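PDB 2YV9: chloride intracellular channel exc-4, which may insert into membranes to form chloride channels and is needed to control the lumen size of the growing excretory canal. Local coordinates for residues I123-Y127 against E194-L199; L168-D172 against P215-L221; H200-I204 against T268-P272. All blocks are in the same frame, centred on the assembly; numbering follows the deposited sequence.

How the interactions relate
The three interactions all lie in the helical domain of this GST-like protein, with neighbouring centres 13 to 14 Å apart. Interactions 1 and 3 share helix 190-210. Its residues 194-199 meet helix 117-140 in interaction 1, and its next turn, 200-204, meets the loop 268-272 in interaction 3. Interaction 2 joins helix 155-178 to the start of helix 219-228. Leucines link the first two: Leu-199 CD2 lies 3.5 Å from Leu-168 CD2. Along the chain, interaction 1 closes before interaction 3 opens, and interaction 2 crosses both. Helix 38-52, which overlaps the predicted membrane-spanning region, packs against interaction 1, so interaction 1 lies beside the N-terminal domain, which is thought to change shape on membrane insertion.

Interaction 1 (I123-Y127 against E194-L199); sequences IENLY and ELMPRL
The carbonyl O of Glu-194 receives two N-H groups of Arg-198, the residue that lies against Ile-123 and Tyr-127. Arg-198 NH1 reaches Glu-194 O at 2.9 Å, with an N-H...O angle of 159°. The oxygen lies in the guanidinium plane. The backbone bond from Arg-198 N to the same oxygen is weak. Pro-197 has no N-H to give to the turn before, and the helix is kinked there. The contact joins helix 117-140 to helix 190-210 in the all-helical C-terminal domain of the GST fold. Their local axes run almost parallel, 14° apart, with a closest approach of 10.6 Å.

With the guanidinium held back on its own helix, the aliphatic part of Arg-198 packs on the other one. Its CG sits 4.0 Å above one face of the Tyr-127 ring, toward the rim. The charged end is farther off, with CZ 5.4 Å from the ring centroid, so any cation-pi attraction is weak at most. Tyr-127 CG is anti to the backbone N (chi1 -161°), which turns the ring so that the arginine crosses one face at about a right angle. Its OH is bonded to Tyr-248 OH. Ile-123 meets the arginine with its CG2 branch, 3.8 Å from Arg-198 CD.

The other flank is purely apolar. Leu-126 CD2 touches Leu-195 CD1 at 3.8 Å and Leu-199 CD2 at 3.9 Å. At the N-terminal end, Ile-123 CD1 lies 4.0 Å from Glu-194 OE1.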
# COMPACT_ATOMS: atom_id res chain seq x y z
N ILE A 123 9.53 15.97 -2.56
CA ILE A 123 9.28 14.76 -3.36
C ILE A 123 7.85 14.76 -3.89
O ILE A 123 7.60 14.48 -5.08
CB ILE A 123 9.56 13.48 -2.56
CG1 ILE A 123 11.07 13.40 -2.22
CG2 ILE A 123 9.09 12.18 -3.29
CD1 ILE A 123 11.49 12.32 -1.16
N GLU A 124 6.90 14.98 -3.01
CA GLU A 124 5.47 14.95 -3.39
C GLU A 124 5.20 16.05 -4.41
O GLU A 124 4.51 15.84 -5.43
CB GLU A 124 4.60 15.23 -2.18
CG GLU A 124 3.10 15.25 -2.47
CD GLU A 124 2.62 16.53 -3.16
OE1 GLU A 124 3.16 17.62 -2.91
OE2 GLU A 124 1.65 16.46 -3.94
N ASN A 125 5.74 17.24 -4.18
CA ASN A 125 5.39 18.37 -5.02
C ASN A 125 5.97 18.16 -6.43
O ASN A 125 5.33 18.48 -7.46
CB ASN A 125 5.89 19.69 -4.42
CG ASN A 125 5.10 20.91 -4.91
OD1 ASN A 125 4.46 20.89 -5.94
ND2 ASN A 125 5.16 21.98 -4.12
N LEU A 126 7.19 17.62 -6.48
CA LEU A 126 7.82 17.34 -7.78
C LEU A 126 6.94 16.35 -8.57
O LEU A 126 6.58 16.59 -9.75
CB LEU A 126 9.19 16.73 -7.57
CG LEU A 126 9.84 16.17 -8.82
CD1 LEU A 126 10.11 17.27 -9.86
CD2 LEU A 126 11.11 15.31 -8.40
N TYR A 127 6.63 15.22 -7.95
CA TYR A 127 5.95 14.15 -8.74
C TYR A 127 4.52 14.52 -9.07
O TYR A 127 4.02 14.17 -10.14
CB TYR A 127 6.03 12.80 -8.04
CG TYR A 127 5.77 11.64 -8.94
CD1 TYR A 127 6.61 11.36 -9.99
CD2 TYR A 127 4.73 10.82 -8.68
CE1 TYR A 127 6.34 10.27 -10.82
CE2 TYR A 127 4.44 9.74 -9.48
CZ TYR A 127 5.24 9.46 -10.53
OH TYR A 127 4.85 8.36 -11.28
N GLU A 194 12.65 6.94 -2.57
CA GLU A 194 11.48 7.55 -3.21
C GLU A 194 11.86 8.53 -4.33
O GLU A 194 11.32 8.50 -5.44
CB GLU A 194 10.63 8.25 -2.17
CG GLU A 194 10.12 7.23 -1.15
CD GLU A 194 9.63 7.84 0.15
OE1 GLU A 194 9.63 9.09 0.29
OE2 GLU A 194 9.18 7.04 1.02
N LEU A 195 12.80 9.41 -4.05
CA LEU A 195 13.19 10.45 -5.04
C LEU A 195 13.99 9.90 -6.20
O LEU A 195 13.82 10.35 -7.31
CB LEU A 195 14.05 11.53 -4.33
CG LEU A 195 14.39 12.75 -5.18
CD1 LEU A 195 13.10 13.39 -5.75
CD2 LEU A 195 15.22 13.76 -4.32
N MET A 196 14.95 8.99 -5.98
CA MET A 196 15.81 8.63 -7.09
C MET A 196 14.97 7.90 -8.18
O MET A 196 15.04 8.26 -9.35
CB MET A 196 17.02 7.81 -6.63
CG MET A 196 18.01 8.63 -5.83
SD MET A 196 19.33 7.52 -5.18
CE MET A 196 20.64 8.77 -4.94
N PRO A 197 14.13 6.94 -7.76
CA PRO A 197 13.24 6.38 -8.85
C PRO A 197 12.34 7.43 -9.54
O PRO A 197 12.25 7.44 -10.74
CB PRO A 197 12.42 5.33 -8.10
CG PRO A 197 13.35 4.90 -6.93
CD PRO A 197 13.98 6.22 -6.49
N ARG A 198 11.79 8.38 -8.78
CA ARG A 198 10.96 9.43 -9.37
C ARG A 198 11.76 10.28 -10.38
O ARG A 198 11.31 10.61 -11.49
CB ARG A 198 10.22 10.21 -8.31
CG ARG A 198 9.15 9.37 -7.61
CD ARG A 198 8.51 10.07 -6.37
NE ARG A 198 7.35 9.34 -5.85
CZ ARG A 198 7.41 8.12 -5.32
NH1 ARG A 198 8.59 7.52 -5.17
NH2 ARG A 198 6.31 7.50 -4.94
N LEU A 199 12.97 10.67 -9.98
CA LEU A 199 13.81 11.42 -10.88
C LEU A 199 14.11 10.66 -12.16
O LEU A 199 14.06 11.23 -13.23
CB LEU A 199 15.09 11.86 -10.18
CG LEU A 199 14.99 12.96 -9.16
CD1 LEU A 199 16.34 13.14 -8.37
CD2 LEU A 199 14.62 14.36 -9.80

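Interaction 2 (L168-D172 against P215-L221); sequences LSNID and PHNFTHL
Phe-218 fits closely between Ser-169 and Pro-215, and this is the dense part of the contact. Ser-169 CA stands over one ring face, 4.0 Å from the centroid, in a CH-pi contact. Pro-215 CB covers the opposite face, 3.6 Å above the plane. Ser-169 CB also touches Phe-218 CZ at 3.5 Å, while Ser-169 OG turns to Gln-173. Replacing Phe-218 by an alanine removes the ring, which is likely to open a gap between Pro-215 and helix 155-178 and leave Ser-169 CA without its aromatic cover. Deeper in, Leu-168 CD2 meets Leu-221 CD2 at 3.7 Å, next to Leu-199 of helix 190-210.

This is a junction within the GST-like helical domain. A type I turn from Pro-215 to Phe-218 leads into helix 219-228, with Phe-218 at the N-cap position. Asp-172, from helix 155-178, lies across its first turn. Its CG is anti to the backbone N (chi1 -170°), and OD1 accepts Leu-221 N at 2.9 Å and 160° through the anti lone pair. The helix start would probably favour the charged form of this carboxylate.

On the polar side a water, rather than direct packing, joins the Asp-172 carboxylate to the His-220 ring. The water donates to Asp-172 OD2 at 2.6 Å. It also bonds His-220 ND1 at 2.9 Å, lying in the imidazole plane at the ring edge.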
# COMPACT_ATOMS: atom_id res chain seq x y z
N LEU A 168 12.34 20.81 -9.40
CA LEU A 168 13.68 20.30 -9.70
C LEU A 168 14.73 21.32 -9.26
O LEU A 168 15.78 20.96 -8.70
CB LEU A 168 13.82 20.02 -11.21
CG LEU A 168 13.07 18.78 -11.67
CD1 LEU A 168 13.03 18.76 -13.24
CD2 LEU A 168 13.65 17.48 -11.13
N SER A 169 14.44 22.60 -9.52
CA SER A 169 15.31 23.69 -9.10
C SER A 169 15.40 23.75 -7.57
O SER A 169 16.49 23.90 -7.04
CB SER A 169 14.87 25.03 -9.63
OG SER A 169 15.88 25.98 -9.29
N ASN A 170 14.26 23.59 -6.90
CA ASN A 170 14.22 23.59 -5.41
C ASN A 170 15.08 22.47 -4.81
O ASN A 170 15.86 22.68 -3.88
CB ASN A 170 12.79 23.51 -4.92
CG ASN A 170 11.97 24.78 -5.22
OD1 ASN A 170 12.52 25.84 -5.52
ND2 ASN A 170 10.64 24.66 -5.14
N ILE A 171 14.96 21.28 -5.37
CA ILE A 171 15.82 20.17 -5.00
C ILE A 171 17.32 20.39 -5.29
O ILE A 171 18.19 20.10 -4.43
CB ILE A 171 15.27 18.86 -5.61
CG1 ILE A 171 13.80 18.62 -5.17
CG2 ILE A 171 16.17 17.68 -5.20
CD1 ILE A 171 13.14 17.37 -5.81
N ASP A 172 17.64 20.91 -6.48
CA ASP A 172 19.00 21.33 -6.75
C ASP A 172 19.52 22.26 -5.66
O ASP A 172 20.61 22.05 -5.20
CB ASP A 172 19.08 22.06 -8.08
CG ASP A 172 20.50 22.32 -8.53
OD1 ASP A 172 21.27 21.38 -8.81
OD2 ASP A 172 20.85 23.52 -8.68
N PRO A 215 16.64 19.97 -16.41
CA PRO A 215 17.53 21.03 -16.88
C PRO A 215 19.00 20.83 -16.55
O PRO A 215 19.34 20.49 -15.41
CB PRO A 215 16.96 22.28 -16.24
CG PRO A 215 15.46 21.99 -16.12
CD PRO A 215 15.41 20.52 -15.80
N HIS A 216 19.87 21.06 -17.53
CA HIS A 216 21.31 20.74 -17.41
C HIS A 216 22.09 21.68 -16.47
O HIS A 216 23.21 21.38 -16.06
CB HIS A 216 21.90 20.74 -18.83
CG HIS A 216 21.41 19.61 -19.66
ND1 HIS A 216 21.90 19.33 -20.92
CD2 HIS A 216 20.46 18.67 -19.42
CE1 HIS A 216 21.30 18.26 -21.40
NE2 HIS A 216 20.42 17.83 -20.51
N ASN A 217 21.50 22.80 -16.13
CA ASN A 217 22.15 23.76 -15.23
C ASN A 217 22.00 23.38 -13.75
O ASN A 217 22.64 23.99 -12.89
CB ASN A 217 21.64 25.18 -15.50
CG ASN A 217 20.20 25.37 -15.10
OD1 ASN A 217 19.33 24.66 -15.55
ND2 ASN A 217 19.94 26.37 -14.26
N PHE A 218 21.17 22.39 -13.44
CA PHE A 218 20.96 21.93 -12.07
C PHE A 218 22.05 20.91 -11.70
O PHE A 218 21.83 19.68 -11.60
CB PHE A 218 19.58 21.30 -11.92
CG PHE A 218 18.44 22.24 -12.20
CD1 PHE A 218 18.59 23.63 -12.17
CD2 PHE A 218 17.19 21.71 -12.47
CE1 PHE A 218 17.51 24.45 -12.44
CE2 PHE A 218 16.10 22.51 -12.69
CZ PHE A 218 16.24 23.89 -12.70
N THR A 219 23.27 21.40 -11.47
CA THR A 219 24.43 20.53 -11.33
C THR A 219 24.40 19.61 -10.11
O THR A 219 24.86 18.46 -10.17
CB THR A 219 25.71 21.37 -11.21
OG1 THR A 219 25.64 22.44 -12.15
CG2 THR A 219 26.95 20.54 -11.44
N HIS A 220 23.92 20.13 -8.97
CA HIS A 220 23.84 19.34 -7.73
C HIS A 220 22.82 18.22 -7.88
O HIS A 220 23.04 17.11 -7.43
CB HIS A 220 23.52 20.21 -6.53
CG HIS A 220 24.70 21.00 -6.06
ND1 HIS A 220 25.10 22.15 -6.69
CD2 HIS A 220 25.65 20.71 -5.14
CE1 HIS A 220 26.21 22.59 -6.12
NE2 HIS A 220 26.58 21.72 -5.19
N LEU A 221 21.70 18.56 -8.53
CA LEU A 221 20.65 17.55 -8.79
C LEU A 221 21.22 16.48 -9.69
O LEU A 221 20.96 15.29 -9.48
CB LEU A 221 19.46 18.19 -9.43
CG LEU A 221 18.28 17.29 -9.81
CD1 LEU A 221 17.73 16.70 -8.59
CD2 LEU A 221 17.24 18.08 -10.58
O HOH W 1 23.47 23.36 -8.70

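Interaction 3 (H200-I204 against T268-P272); sequences HHIRI and THTIP
His-200 meets both Thr-268 and His-269. Its CE1 points at Thr-268 O, 3.3 Å away and near the ring plane. The His-269 ring turns its edge toward the face of His-200 in an offset edge-to-face pair, planes at 80° and centroids 5.1 Å apart. His-200 ND1 is bonded to Tyr-229 OH, which helps fix the ring's rotation. His-269 stacks on the Tyr-229 ring, but its NE2 is buried without a polar partner in the model.

Three residues on, Arg-203 bends at chi2 (-92°) and spreads its guanidinium along the loop. NH1 reaches Thr-270 O at 2.8 Å, a weak bond with an angle of only 126°. It also gives a hydrogen to a water, 3.0 Å away, that donates in turn to Thr-268 O. NH2 packs on Pro-272 CG at 3.6 Å, and NE forms a salt bridge with Asp-213. Ile-204 lays CG1 over one face of His-200, 3.6 Å above the plane, and its CD1 approaches Thr-268.

The loop 268-272 thus lines helix 190-210 just before helix 273-280 begins. Helix 241-251 packs on Ile-204, and Trp-222 of helix 219-228 touches both Arg-203 and Pro-272.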
# COMPACT_ATOMS: atom_id res chain seq x y z
N HIS A 200 14.45 9.39 -12.03
CA HIS A 200 14.79 8.58 -13.20
C HIS A 200 13.57 8.41 -14.09
O HIS A 200 13.67 8.56 -15.32
CB HIS A 200 15.25 7.21 -12.78
CG HIS A 200 15.77 6.40 -13.91
ND1 HIS A 200 16.84 6.79 -14.70
CD2 HIS A 200 15.33 5.23 -14.43
CE1 HIS A 200 17.03 5.88 -15.64
NE2 HIS A 200 16.13 4.93 -15.50
N HIS A 201 12.40 8.17 -13.50
CA HIS A 201 11.14 8.14 -14.27
C HIS A 201 10.96 9.46 -15.05
O HIS A 201 10.62 9.49 -16.26
CB HIS A 201 9.90 7.92 -13.40
CG HIS A 201 9.71 6.52 -12.94
ND1 HIS A 201 8.46 5.95 -12.76
CD2 HIS A 201 10.61 5.54 -12.67
CE1 HIS A 201 8.61 4.71 -12.34
NE2 HIS A 201 9.90 4.42 -12.29
N ILE A 202 11.17 10.59 -14.35
CA ILE A 202 10.96 11.87 -14.97
C ILE A 202 11.94 12.02 -16.14
O ILE A 202 11.60 12.55 -17.20
CB ILE A 202 11.16 13.00 -13.94
CG1 ILE A 202 9.96 13.01 -13.02
CG2 ILE A 202 11.28 14.28 -14.60
CD1 ILE A 202 10.06 13.94 -11.80
N ARG A 203 13.20 11.57 -15.95
CA ARG A 203 14.20 11.72 -17.01
C ARG A 203 13.83 10.91 -18.26
O ARG A 203 13.79 11.42 -19.38
CB ARG A 203 15.58 11.27 -16.52
CG ARG A 203 16.70 12.04 -17.15
CD ARG A 203 17.26 11.43 -18.38
NE ARG A 203 18.17 12.33 -19.10
CZ ARG A 203 19.37 11.99 -19.57
NH1 ARG A 203 19.86 10.78 -19.42
NH2 ARG A 203 20.07 12.88 -20.25
N ILE A 204 13.53 9.64 -18.04
CA ILE A 204 13.16 8.72 -19.15
C ILE A 204 11.88 9.18 -19.83
O ILE A 204 11.81 9.22 -21.06
CB ILE A 204 13.00 7.28 -18.63
CG1 ILE A 204 14.31 6.72 -18.07
CG2 ILE A 204 12.51 6.32 -19.76
CD1 ILE A 204 15.52 6.88 -18.98
N THR A 268 19.10 3.27 -19.51
CA THR A 268 19.87 4.45 -19.83
C THR A 268 20.23 5.17 -18.54
O THR A 268 19.39 5.84 -17.96
CB THR A 268 19.07 5.38 -20.76
OG1 THR A 268 18.80 4.70 -21.99
CG2 THR A 268 19.82 6.66 -21.05
N HIS A 269 21.47 5.00 -18.10
CA HIS A 269 22.02 5.66 -16.94
C HIS A 269 23.19 6.53 -17.35
O HIS A 269 24.32 6.26 -16.96
CB HIS A 269 22.49 4.61 -15.93
CG HIS A 269 21.38 3.81 -15.33
ND1 HIS A 269 21.59 2.73 -14.51
CD2 HIS A 269 20.04 3.97 -15.43
CE1 HIS A 269 20.43 2.26 -14.11
NE2 HIS A 269 19.47 2.97 -14.67
N THR A 270 22.88 7.57 -18.09
CA THR A 270 23.87 8.40 -18.74
C THR A 270 23.61 9.84 -18.42
O THR A 270 22.53 10.35 -18.67
CB THR A 270 23.75 8.19 -20.24
OG1 THR A 270 24.17 6.84 -20.52
CG2 THR A 270 24.60 9.17 -21.00
N ILE A 271 24.62 10.51 -17.88
CA ILE A 271 24.58 11.90 -17.58
C ILE A 271 24.99 12.73 -18.81
O ILE A 271 25.95 12.37 -19.51
CB ILE A 271 25.61 12.20 -16.45
CG1 ILE A 271 25.35 11.29 -15.23
CG2 ILE A 271 25.58 13.70 -16.10
CD1 ILE A 271 23.93 11.41 -14.65
N PRO A 272 24.29 13.84 -19.09
CA PRO A 272 24.76 14.65 -20.22
C PRO A 272 26.23 15.09 -20.07
O PRO A 272 26.74 15.31 -18.95
CB PRO A 272 23.83 15.86 -20.20
CG PRO A 272 22.58 15.35 -19.55
CD PRO A 272 23.06 14.39 -18.49
O HOH W 2 19.20 8.49 -17.63